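Local coordinates for toxin secretion ATP-binding protein (Vibrio parahaemolyticus RIMD 2210633, PDB 3B79) that forms the N-terminal peptidase C39-like domain of a membrane ABC transporter that probably couples ATP hydrolysis to toxin secretion, at residues 69-77 against 113-124. Residues are numbered along the deposited sequence; the frame is centred on the assembly and turned at random. Where two conformers were deposited one is given.
Sequences ILPAILVLK and LLEQYTGRYFLV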
ATOM      1  N   ILE A  69      -4.547  12.380  -0.992  1.00 10.36           N
ATOM      2  CA  ILE A  69      -3.957  11.404  -1.923  1.00 11.87           C
ATOM      3  C   ILE A  69      -4.314   9.973  -1.572  1.00 10.78           C
ATOM      4  O   ILE A  69      -3.965   9.050  -2.336  1.00 12.71           O
ATOM      5  CB  ILE A  69      -2.394  11.508  -1.971  1.00 11.64           C
ATOM      6  CG1 ILE A  69      -1.701  11.018  -0.685  1.00 13.32           C
ATOM      7  CG2 ILE A  69      -1.977  12.889  -2.420  1.00 13.57           C
ATOM      8  CD1 ILE A  69      -0.251  10.622  -0.924  1.00 15.28           C
ATOM      9  N   LEU A  70      -5.032   9.778  -0.472  1.00 10.24           N
ATOM     10  CA  LEU A  70      -5.261   8.414  -0.001  1.00 10.31           C
ATOM     11  C   LEU A  70      -6.300   7.726  -0.897  1.00 11.68           C
ATOM     12  O   LEU A  70      -7.166   8.395  -1.453  1.00 12.46           O
ATOM     13  CB  LEU A  70      -5.687   8.494   1.453  1.00 11.46           C
ATOM     14  CG  LEU A  70      -4.624   9.110   2.378  1.00 10.29           C
ATOM     15  CD1 LEU A  70      -5.169   9.110   3.846  1.00 12.71           C
ATOM     16  CD2 LEU A  70      -3.265   8.446   2.311  1.00 11.51           C
ATOM     17  N   PRO A  71      -6.257   6.394  -1.024  1.00 10.78           N
ATOM     18  CA  PRO A  71      -5.338   5.480  -0.300  1.00 10.14           C
ATOM     19  C   PRO A  71      -3.900   5.503  -0.857  1.00 10.02           C
ATOM     20  O   PRO A  71      -3.676   5.592  -2.080  1.00 10.68           O
ATOM     21  CB  PRO A  71      -5.962   4.092  -0.557  1.00 11.49           C
ATOM     22  CG  PRO A  71      -6.689   4.249  -1.872  1.00 12.68           C
ATOM     23  CD  PRO A  71      -7.292   5.687  -1.818  1.00 12.12           C
ATOM     24  N   ALA A  72      -2.947   5.416   0.065  1.00  9.62           N
ATOM     25  CA  ALA A  72      -1.506   5.348  -0.276  1.00  8.85           C
ATOM     26  C   ALA A  72      -0.951   4.032   0.219  1.00  9.00           C
ATOM     27  O   ALA A  72      -1.576   3.353   1.058  1.00 10.26           O
ATOM     28  CB  ALA A  72      -0.767   6.489   0.362  1.00 10.68           C
ATOM     29  N   ILE A  73       0.188   3.609  -0.321  1.00  9.46           N
ATOM     30  CA  ILE A  73       0.797   2.389   0.176  1.00  8.66           C
ATOM     31  C   ILE A  73       2.013   2.743   1.029  1.00  8.51           C
ATOM     32  O   ILE A  73       2.940   3.391   0.518  1.00 10.03           O
ATOM     33  CB  ILE A  73       1.185   1.451  -0.980  1.00  9.05           C
ATOM     34  CG1 ILE A  73      -0.054   1.058  -1.799  1.00  9.85           C
ATOM     35  CG2 ILE A  73       1.968   0.250  -0.431  1.00 11.78           C
ATOM     36  CD1 ILE A  73       0.224   0.194  -3.035  1.00 11.40           C
ATOM     37  N   LEU A  74       1.991   2.374   2.307  1.00  8.99           N
ATOM     38  CA  LEU A  74       3.105   2.711   3.189  1.00  9.79           C
ATOM     39  C   LEU A  74       4.106   1.576   3.203  1.00 10.02           C
ATOM     40  O   LEU A  74       3.732   0.396   3.303  1.00 11.59           O
ATOM     41  CB  LEU A  74       2.608   2.912   4.604  1.00 10.33           C
ATOM     42  CG  LEU A  74       1.506   3.957   4.824  1.00 10.40           C
ATOM     43  CD1 LEU A  74       1.163   4.070   6.279  1.00 11.95           C
ATOM     44  CD2 LEU A  74       1.868   5.298   4.208  1.00 11.52           C
ATOM     45  N   VAL A  75       5.394   1.931   3.158  1.00 10.53           N
ATOM     46  CA  VAL A  75       6.438   0.937   3.391  1.00 11.17           C
ATOM     47  C   VAL A  75       6.729   0.896   4.876  1.00 10.91           C
ATOM     48  O   VAL A  75       7.011   1.915   5.523  1.00 11.54           O
ATOM     49  CB  VAL A  75       7.709   1.338   2.619  1.00 12.05           C
ATOM     50  CG1 VAL A  75       8.826   0.343   2.914  1.00 13.36           C
ATOM     51  CG2 VAL A  75       7.431   1.423   1.106  1.00 12.86           C
ATOM     52  N   LEU A  76       6.628  -0.309   5.443  1.00 10.97           N
ATOM     53  CA  LEU A  76       6.761  -0.514   6.901  1.00 12.30           C
ATOM     54  C   LEU A  76       8.072  -1.292   7.155  1.00 13.81           C
ATOM     55  O   LEU A  76       8.637  -1.904   6.256  1.00 15.25           O
ATOM     56  CB  LEU A  76       5.572  -1.322   7.439  1.00 12.32           C
ATOM     57  CG  LEU A  76       4.201  -0.672   7.176  1.00 11.49           C
ATOM     58  CD1 LEU A  76       3.121  -1.614   7.704  1.00 13.86           C
ATOM     59  CD2 LEU A  76       4.060   0.704   7.804  1.00 12.49           C
ATOM     60  N   LYS A  77       8.533  -1.236   8.391  1.00 14.11           N
ATOM     61  CA  LYS A  77       9.782  -1.915   8.778  1.00 16.05           C
ATOM     62  C   LYS A  77       9.684  -3.411   8.504  1.00 17.80           C
ATOM     63  O   LYS A  77       8.615  -4.005   8.569  1.00 18.16           O
ATOM     64  CB  LYS A  77      10.048  -1.690  10.271  1.00 17.44           C
ATOM     65  CG  LYS A  77      10.415  -0.258  10.623  1.00 18.54           C
ATOM     66  CD  LYS A  77      10.545  -0.126  12.142  1.00 20.54           C
ATOM     67  CE  LYS A  77      10.931   1.318  12.487  1.00 23.92           C
ATOM     68  NZ  LYS A  77      10.879   1.529  13.987  1.00 25.61           N
ATOM     69  N   LEU A 113       1.172   2.820  14.132  1.00 11.99           N
ATOM     70  CA  LEU A 113       1.584   3.004  12.757  1.00 12.37           C
ATOM     71  C   LEU A 113       2.864   3.840  12.692  1.00 12.46           C
ATOM     72  O   LEU A 113       3.807   3.520  11.923  1.00 13.38           O
ATOM     73  CB  LEU A 113       0.451   3.664  11.953  1.00 12.60           C
ATOM     74  CG  LEU A 113       0.715   3.773  10.460  1.00 11.48           C
ATOM     75  CD1 LEU A 113       1.054   2.433   9.814  1.00 13.03           C
ATOM     76  CD2 LEU A 113      -0.493   4.412   9.788  1.00 11.44           C
ATOM     77  N   LEU A 114       2.963   4.868  13.528  1.00 12.41           N
ATOM     78  CA  LEU A 114       4.191   5.709  13.559  1.00 13.68           C
ATOM     79  C   LEU A 114       5.407   4.849  13.850  1.00 13.60           C
ATOM     80  O   LEU A 114       6.463   5.047  13.257  1.00 14.82           O
ATOM     81  CB  LEU A 114       4.056   6.790  14.626  1.00 13.60           C
ATOM     82  CG  LEU A 114       3.189   8.005  14.243  1.00 15.83           C
ATOM     83  CD1 LEU A 114       2.839   8.862  15.491  1.00 17.71           C
ATOM     84  CD2 LEU A 114       3.875   8.884  13.200  1.00 16.38           C
ATOM     85  N   GLU A 115       5.292   3.894  14.772  0.50 13.22           N
ATOM     86  CA  GLU A 115       6.454   3.056  15.128  0.50 13.14           C
ATOM     87  C   GLU A 115       6.902   2.110  14.037  0.50 13.16           C
ATOM     88  O   GLU A 115       8.056   1.670  14.041  0.50 13.23           O
ATOM     89  CB  GLU A 115       6.215   2.262  16.437  0.50 13.58           C
ATOM     90  CG  GLU A 115       7.301   1.200  16.818  0.50 15.61           C
ATOM     91  CD  GLU A 115       8.685   1.753  17.211  0.50 20.91           C
ATOM     92  OE1 GLU A 115       8.799   2.923  17.638  0.50 22.92           O
ATOM     93  OE2 GLU A 115       9.654   0.972  17.100  0.50 19.80           O
ATOM     94  N   GLN A 116       5.994   1.707  13.148  1.00 12.72           N
ATOM     95  CA  GLN A 116       6.394   0.796  12.071  1.00 12.66           C
ATOM     96  C   GLN A 116       6.693   1.482  10.739  1.00 11.46           C
ATOM     97  O   GLN A 116       7.212   0.835   9.815  1.00 12.45           O
ATOM     98  CB  GLN A 116       5.378  -0.334  11.834  1.00 13.63           C
ATOM     99  CG  GLN A 116       5.122  -1.161  13.083  1.00 15.23           C
ATOM    100  CD  GLN A 116       6.383  -1.776  13.653  1.00 17.28           C
ATOM    101  OE1 GLN A 116       7.273  -2.214  12.910  1.00 18.83           O
ATOM    102  NE2 GLN A 116       6.492  -1.757  14.992  1.00 18.69           N
ATOM    103  N   TYR A 117       6.282   2.735  10.578  1.00 11.21           N
ATOM    104  CA  TYR A 117       6.399   3.393   9.283  1.00 11.25           C
ATOM    105  C   TYR A 117       7.847   3.810   9.017  1.00 12.59           C
ATOM    106  O   TYR A 117       8.503   4.354   9.910  1.00 14.83           O
ATOM    107  CB  TYR A 117       5.469   4.617   9.297  1.00 11.51           C
ATOM    108  CG  TYR A 117       5.581   5.479   8.053  1.00 10.71           C
ATOM    109  CD1 TYR A 117       5.369   4.927   6.793  1.00 10.69           C
ATOM    110  CD2 TYR A 117       5.899   6.829   8.149  1.00 11.26           C
ATOM    111  CE1 TYR A 117       5.480   5.724   5.659  1.00 10.04           C
ATOM    112  CE2 TYR A 117       5.975   7.611   7.016  1.00  9.90           C
ATOM    113  CZ  TYR A 117       5.747   7.057   5.799  1.00  9.69           C
ATOM    114  OH  TYR A 117       5.859   7.840   4.653  1.00 10.50           O
ATOM    115  N   THR A 118       8.338   3.550   7.800  1.00 12.01           N
ATOM    116  CA  THR A 118       9.741   3.820   7.471  1.00 13.09           C
ATOM    117  C   THR A 118      10.011   5.243   7.036  1.00 12.84           C
ATOM    118  O   THR A 118      11.184   5.630   6.934  1.00 15.10           O
ATOM    119  CB  THR A 118      10.188   2.946   6.284  1.00 13.71           C
ATOM    120  OG1 THR A 118       9.406   3.285   5.120  1.00 13.34           O
ATOM    121  CG2 THR A 118      10.102   1.462   6.616  1.00 16.03           C
ATOM    122  N   GLY A 119       8.979   6.020   6.699  1.00 11.42           N
ATOM    123  CA  GLY A 119       9.200   7.325   6.082  1.00 11.29           C
ATOM    124  C   GLY A 119       9.043   7.320   4.575  1.00 10.02           C
ATOM    125  O   GLY A 119       9.172   8.372   3.940  1.00 11.02           O
ATOM    126  N   ARG A 120       8.828   6.141   3.982  1.00 10.12           N
ATOM    127  CA  ARG A 120       8.669   6.009   2.529  1.00 10.05           C
ATOM    128  C   ARG A 120       7.269   5.496   2.211  1.00  9.68           C
ATOM    129  O   ARG A 120       6.769   4.577   2.887  1.00 10.13           O
ATOM    130  CB  ARG A 120       9.704   5.033   1.975  1.00 10.69           C
ATOM    131  CG  ARG A 120      11.136   5.519   2.188  1.00 12.12           C
ATOM    132  CD  ARG A 120      12.185   4.531   1.644  1.00 14.40           C
ATOM    133  NE  ARG A 120      12.194   3.199   2.261  1.00 17.09           N
ATOM    134  CZ  ARG A 120      12.655   2.828   3.454  1.00 22.04           C
ATOM    135  NH1 ARG A 120      13.191   3.705   4.335  1.00 23.62           N
ATOM    136  NH2 ARG A 120      12.568   1.513   3.739  1.00 21.68           N
ATOM    137  N   TYR A 121       6.637   6.061   1.184  1.00  9.33           N
ATOM    138  CA  TYR A 121       5.297   5.606   0.782  1.00 10.05           C
ATOM    139  C   TYR A 121       5.173   5.708  -0.732  1.00  9.08           C
ATOM    140  O   TYR A 121       6.001   6.360  -1.377  1.00 10.40           O
ATOM    141  CB  TYR A 121       4.201   6.464   1.486  1.00 10.52           C
ATOM    142  CG  TYR A 121       4.101   7.859   0.890  1.00  9.99           C
ATOM    143  CD1 TYR A 121       3.132   8.140  -0.063  1.00 10.89           C
ATOM    144  CD2 TYR A 121       4.986   8.892   1.290  1.00 11.44           C
ATOM    145  CE1 TYR A 121       3.093   9.414  -0.648  1.00 12.41           C
ATOM    146  CE2 TYR A 121       4.927  10.147   0.712  1.00 12.61           C
ATOM    147  CZ  TYR A 121       3.985  10.378  -0.236  1.00 12.31           C
ATOM    148  OH  TYR A 121       3.943  11.623  -0.829  1.00 15.74           O
ATOM    149  N   PHE A 122       4.145   5.065  -1.294  1.00  8.65           N
ATOM    150  CA  PHE A 122       3.798   5.216  -2.709  1.00  9.48           C
ATOM    151  C   PHE A 122       2.529   5.987  -2.855  1.00  9.14           C
ATOM    152  O   PHE A 122       1.485   5.658  -2.242  1.00  9.73           O
ATOM    153  CB  PHE A 122       3.642   3.877  -3.422  1.00  9.98           C
ATOM    154  CG  PHE A 122       4.951   3.165  -3.599  1.00  9.88           C
ATOM    155  CD1 PHE A 122       5.591   3.222  -4.843  1.00 10.24           C
ATOM    156  CD2 PHE A 122       5.535   2.409  -2.573  1.00 12.39           C
ATOM    157  CE1 PHE A 122       6.798   2.577  -5.036  1.00 11.43           C
ATOM    158  CE2 PHE A 122       6.762   1.753  -2.798  1.00 12.69           C
ATOM    159  CZ  PHE A 122       7.371   1.862  -4.025  1.00 12.10           C
ATOM    160  N   LEU A 123       2.613   7.014  -3.704  0.50  9.20           N
ATOM    161  CA  LEU A 123       1.460   7.736  -4.238  0.50 10.14           C
ATOM    162  C   LEU A 123       0.900   6.959  -5.414  0.50 10.59           C
ATOM    163  O   LEU A 123       1.644   6.717  -6.375  0.50 11.19           O
ATOM    164  CB  LEU A 123       1.928   9.102  -4.775  0.50 11.18           C
ATOM    165  CG  LEU A 123       0.907   9.848  -5.654  0.50 12.76           C
ATOM    166  CD1 LEU A 123      -0.326  10.292  -4.857  0.50 12.43           C
ATOM    167  CD2 LEU A 123       1.511  11.055  -6.356  0.50 14.03           C
ATOM    168  N   VAL A 124      -0.383   6.585  -5.366  1.00 10.59           N
ATOM    169  CA  VAL A 124      -0.957   5.722  -6.398  1.00 10.83           C
ATOM    170  C   VAL A 124      -2.139   6.446  -7.007  1.00 11.57           C
ATOM    171  O   VAL A 124      -2.992   6.983  -6.259  1.00 12.66           O
ATOM    172  CB  VAL A 124      -1.394   4.367  -5.807  1.00 12.32           C
ATOM    173  CG1 VAL A 124      -1.851   3.449  -6.943  1.00 14.65           C
ATOM    174  CG2 VAL A 124      -0.284   3.681  -5.052  1.00 14.16           C
TER
HETATM  175  O   HOH W   1      -1.791   7.422  -3.011  1.00 11.29           O
HETATM  176  O   HOH W   2      -4.952   6.164  -4.433  1.00 14.08           O
HETATM  177  O   HOH W   3       6.453  -3.278  10.343  1.00 22.51           O
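Ile73 and Phe122 pair through both backbone bonds inside a six-stranded antiparallel sheet, where strand 72-76 lies beside strand 120-126 in this peptidase C39-like domain. Phe122 N reaches Ile73 O at 2.7 Å, nearly straight at 167°. Strand 80-88 flanks 72-76 on its far side, and strand 53-59 borders the other partner. The tight part is apolar. On one face of the sheet Ile73 CD1 meets Val124 CG2 beneath helix 7-18. On the other, Leu74 splits its methyls: CD1 rests on both methyls of Leu113 from helix 110-116, while CD2 wedges between Tyr121 CB and Tyr117 CE1, 3.9 Å from the latter. Gly119 N lies over the centre of one face of the Tyr117 ring, 3.3 Å above the ring plane; the Tyr117 OH bonds Ala60 O.

Between Leu74 and Leu76 a beta bulge shifts the register by two, as the partner chain turns its corner at Gly119. Past it Lys77 N still bonds Gln116 O at 2.8 Å, but the exposed side chains of Lys77 and Glu115 pack loosely. Lys77, extended beyond CG, passes Gln116 O with CG and Glu115 O with CD and CE before NZ bonds Glu115 O at 2.8 Å. A water links Lys77 O to Gln116 OE1. At the opposite end, after the cis peptide preceding Pro71, another water joins Pro71 O to Val124 O.

At the bulge, Val75 O is gripped twice by Thr118. The N-H arrives in the carbonyl plane, whereas Thr118 OG1, placed between backbone N and carbonyl carbon (chi1 62°), donates to Val75 O at 2.8 Å from above that plane and accepts from Arg120 N, closing an ST turn.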